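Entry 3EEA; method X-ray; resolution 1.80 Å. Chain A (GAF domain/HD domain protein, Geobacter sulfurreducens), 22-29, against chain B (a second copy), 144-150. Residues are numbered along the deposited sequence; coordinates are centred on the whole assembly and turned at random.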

# COMPACT_ATOMS: atom_id res chain seq x y z
N SER A 22 6.81 3.40 -5.01
CA SER A 22 6.92 3.37 -6.47
C SER A 22 6.74 1.98 -7.05
O SER A 22 5.96 1.78 -8.03
CB SER A 22 8.23 4.02 -6.94
OG SER A 22 8.29 5.36 -6.42
N ARG A 23 7.36 0.99 -6.43
CA ARG A 23 7.21 -0.39 -6.90
C ARG A 23 5.73 -0.85 -6.83
O ARG A 23 5.19 -1.48 -7.79
CB ARG A 23 8.10 -1.27 -6.04
CG ARG A 23 7.93 -2.71 -6.20
CD ARG A 23 8.97 -3.37 -5.33
NE ARG A 23 8.45 -4.60 -4.77
CZ ARG A 23 8.40 -5.73 -5.44
NH1 ARG A 23 8.85 -5.77 -6.70
NH2 ARG A 23 7.90 -6.83 -4.86
N LEU A 24 5.10 -0.60 -5.69
CA LEU A 24 3.72 -1.03 -5.49
C LEU A 24 2.76 -0.34 -6.47
O LEU A 24 1.89 -1.01 -7.05
CB LEU A 24 3.27 -0.77 -4.06
CG LEU A 24 1.93 -1.37 -3.67
CD1 LEU A 24 1.93 -2.88 -3.93
CD2 LEU A 24 1.62 -1.01 -2.22
N LEU A 25 2.92 0.98 -6.65
CA LEU A 25 2.10 1.70 -7.63
C LEU A 25 2.26 1.08 -9.02
O LEU A 25 1.24 0.85 -9.69
CB LEU A 25 2.42 3.17 -7.71
CG LEU A 25 2.03 3.94 -6.45
CD1 LEU A 25 2.73 5.32 -6.54
CD2 LEU A 25 0.49 4.03 -6.31
N ARG A 26 3.50 0.82 -9.42
CA ARG A 26 3.71 0.24 -10.77
C ARG A 26 3.08 -1.15 -10.96
O ARG A 26 2.69 -1.54 -12.09
CB ARG A 26 5.18 0.24 -11.16
CG ARG A 26 5.57 1.65 -11.59
CD ARG A 26 7.00 1.82 -12.05
NE ARG A 26 7.37 1.11 -13.29
CZ ARG A 26 7.10 1.51 -14.53
NH1 ARG A 26 6.43 2.62 -14.77
NH2 ARG A 26 7.50 0.79 -15.56
N LYS A 27 3.04 -1.92 -9.89
CA LYS A 27 2.40 -3.23 -9.89
C LYS A 27 0.87 -3.16 -9.87
O LYS A 27 0.18 -4.09 -10.36
CB LYS A 27 2.88 -4.02 -8.71
CG LYS A 27 4.32 -4.47 -8.85
CD LYS A 27 4.61 -5.40 -7.72
CE LYS A 27 6.07 -5.70 -7.64
NZ LYS A 27 6.19 -6.68 -6.54
N LEU A 28 0.33 -2.08 -9.31
CA LEU A 28 -1.13 -1.97 -9.20
C LEU A 28 -1.79 -1.22 -10.35
O LEU A 28 -2.97 -1.41 -10.60
CB LEU A 28 -1.49 -1.24 -7.89
CG LEU A 28 -1.23 -2.10 -6.65
CD1 LEU A 28 -1.46 -1.30 -5.39
CD2 LEU A 28 -2.08 -3.42 -6.74
N VAL A 29 -1.05 -0.32 -11.00
CA VAL A 29 -1.61 0.56 -12.02
C VAL A 29 -0.63 0.57 -13.17
O VAL A 29 0.54 0.80 -12.97
CB VAL A 29 -1.82 2.00 -11.48
CG1 VAL A 29 -2.38 2.94 -12.59
CG2 VAL A 29 -2.77 2.03 -10.24
N ARG B 144 2.17 -10.66 0.04
CA ARG B 144 3.27 -10.12 0.87
C ARG B 144 3.47 -8.64 0.68
O ARG B 144 3.62 -7.89 1.66
CB ARG B 144 4.59 -10.84 0.52
CG ARG B 144 5.80 -10.36 1.35
CD ARG B 144 7.17 -10.82 0.74
NE ARG B 144 8.28 -10.49 1.63
CZ ARG B 144 9.58 -10.72 1.41
NH1 ARG B 144 10.02 -11.26 0.28
NH2 ARG B 144 10.46 -10.37 2.35
N ASP B 145 3.48 -8.22 -0.58
CA ASP B 145 3.64 -6.82 -0.97
C ASP B 145 2.57 -5.93 -0.35
O ASP B 145 2.87 -4.86 0.24
CB ASP B 145 3.59 -6.68 -2.48
CG ASP B 145 4.83 -7.21 -3.20
OD1 ASP B 145 5.91 -7.31 -2.57
OD2 ASP B 145 4.71 -7.48 -4.42
N LEU B 146 1.32 -6.35 -0.49
CA LEU B 146 0.21 -5.56 0.04
C LEU B 146 0.22 -5.53 1.57
O LEU B 146 0.01 -4.48 2.18
CB LEU B 146 -1.13 -6.14 -0.41
CG LEU B 146 -1.44 -5.95 -1.89
CD1 LEU B 146 -2.61 -6.81 -2.22
CD2 LEU B 146 -1.69 -4.47 -2.20
N VAL B 147 0.43 -6.68 2.19
CA VAL B 147 0.44 -6.75 3.63
C VAL B 147 1.61 -5.97 4.26
O VAL B 147 1.44 -5.35 5.32
CB VAL B 147 0.32 -8.22 4.14
CG1 VAL B 147 0.51 -8.35 5.66
CG2 VAL B 147 -1.00 -8.81 3.74
N SER B 148 2.79 -6.00 3.65
CA SER B 148 3.93 -5.22 4.15
C SER B 148 3.70 -3.73 4.15
O SER B 148 4.02 -3.04 5.13
CB SER B 148 5.21 -5.52 3.32
OG SER B 148 6.28 -4.83 3.94
N HIS B 149 3.12 -3.22 3.07
CA HIS B 149 2.72 -1.84 3.02
C HIS B 149 1.77 -1.49 4.19
O HIS B 149 1.97 -0.48 4.88
CB HIS B 149 2.04 -1.53 1.69
CG HIS B 149 1.50 -0.12 1.58
ND1 HIS B 149 0.22 0.23 1.98
CD2 HIS B 149 2.07 1.00 1.10
CE1 HIS B 149 0.03 1.52 1.73
NE2 HIS B 149 1.13 2.01 1.18
N ALA B 150 0.69 -2.28 4.31
CA ALA B 150 -0.28 -1.99 5.33
C ALA B 150 0.37 -2.01 6.69
O ALA B 150 0.10 -1.16 7.49
CB ALA B 150 -1.48 -2.94 5.26

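Two helices from two copies of the protein meet here, and their axes run 136° apart in direction. The closest approach of the axes is 11.1 Å. No backbone-to-backbone contact forms at that spacing, and side chains do all the bridging. The nearest CA atoms are those of Leu A24 and Asp B145, 7.3 Å apart.

Asp B145 is the acceptor in both polar contacts between the stretches. Its CA-to-CB bond points toward chain A, and its carboxylate receives two basic side chains, one on each oxygen. Arg A23 NH2 donates to Asp B145 OD1 at 3.1 Å, with an N-H...acceptor angle of 145°. The oxygen lies at the edge of the guanidinium, near its plane, where the N-H bonds point. Lys A27 NZ donates to Asp B145 OD2 at 2.7 Å. Both hydrogen bonds are also salt bridges. Arg A23 and Lys A27 sit four residues apart, one helical turn, so both can reach the same carboxylate.

The positions of the two donors need caution. Arg A23 NH2 and Lys A27 NZ lie 2.4 Å apart in the model, which is too close. Both are donors, so no hydrogen bond explains the approach. Both salt bridges are assigned, but the donor positions, and so the lengths, are less sure than the 1.80 Å resolution might suggest.

Several backbone donors and acceptors are paired within each stretch. Lys A27 N donates to Arg A23 O at 3.0 Å, and Leu A28 N donates to Leu A24 O at 2.9 Å. In chain B, His B149 N donates to Asp B145 O at 3.3 Å. The carbonyl of Asp B145 thus serves its own helix while its carboxylate serves the other copy. Ser A22 OG takes no part in the contact and is hydrogen-bonded elsewhere in the structure.

Beside the charged cluster lies an apolar patch centred on Leu A24. Leu A24 CD1 is 4.3 Å from Leu B146 CD2, and Leu A24 CD2 is 3.9 Å from His B149 CG. The leucine meets the imidazole ring obliquely. Neither ring nitrogen of His B149 hydrogen-bonds to chain A 22-29. Leu A28 adds a looser apolar contact, with its CD1 4.5 Å from CD2 of Leu B146. The CA-to-CB bonds of Leu A28 and Leu B146 point sideways to the other stretch, yet the ends of both side chains come nearer. Leu A24 and Asp B145 have the largest covered areas, out of 267 Å² buried in total.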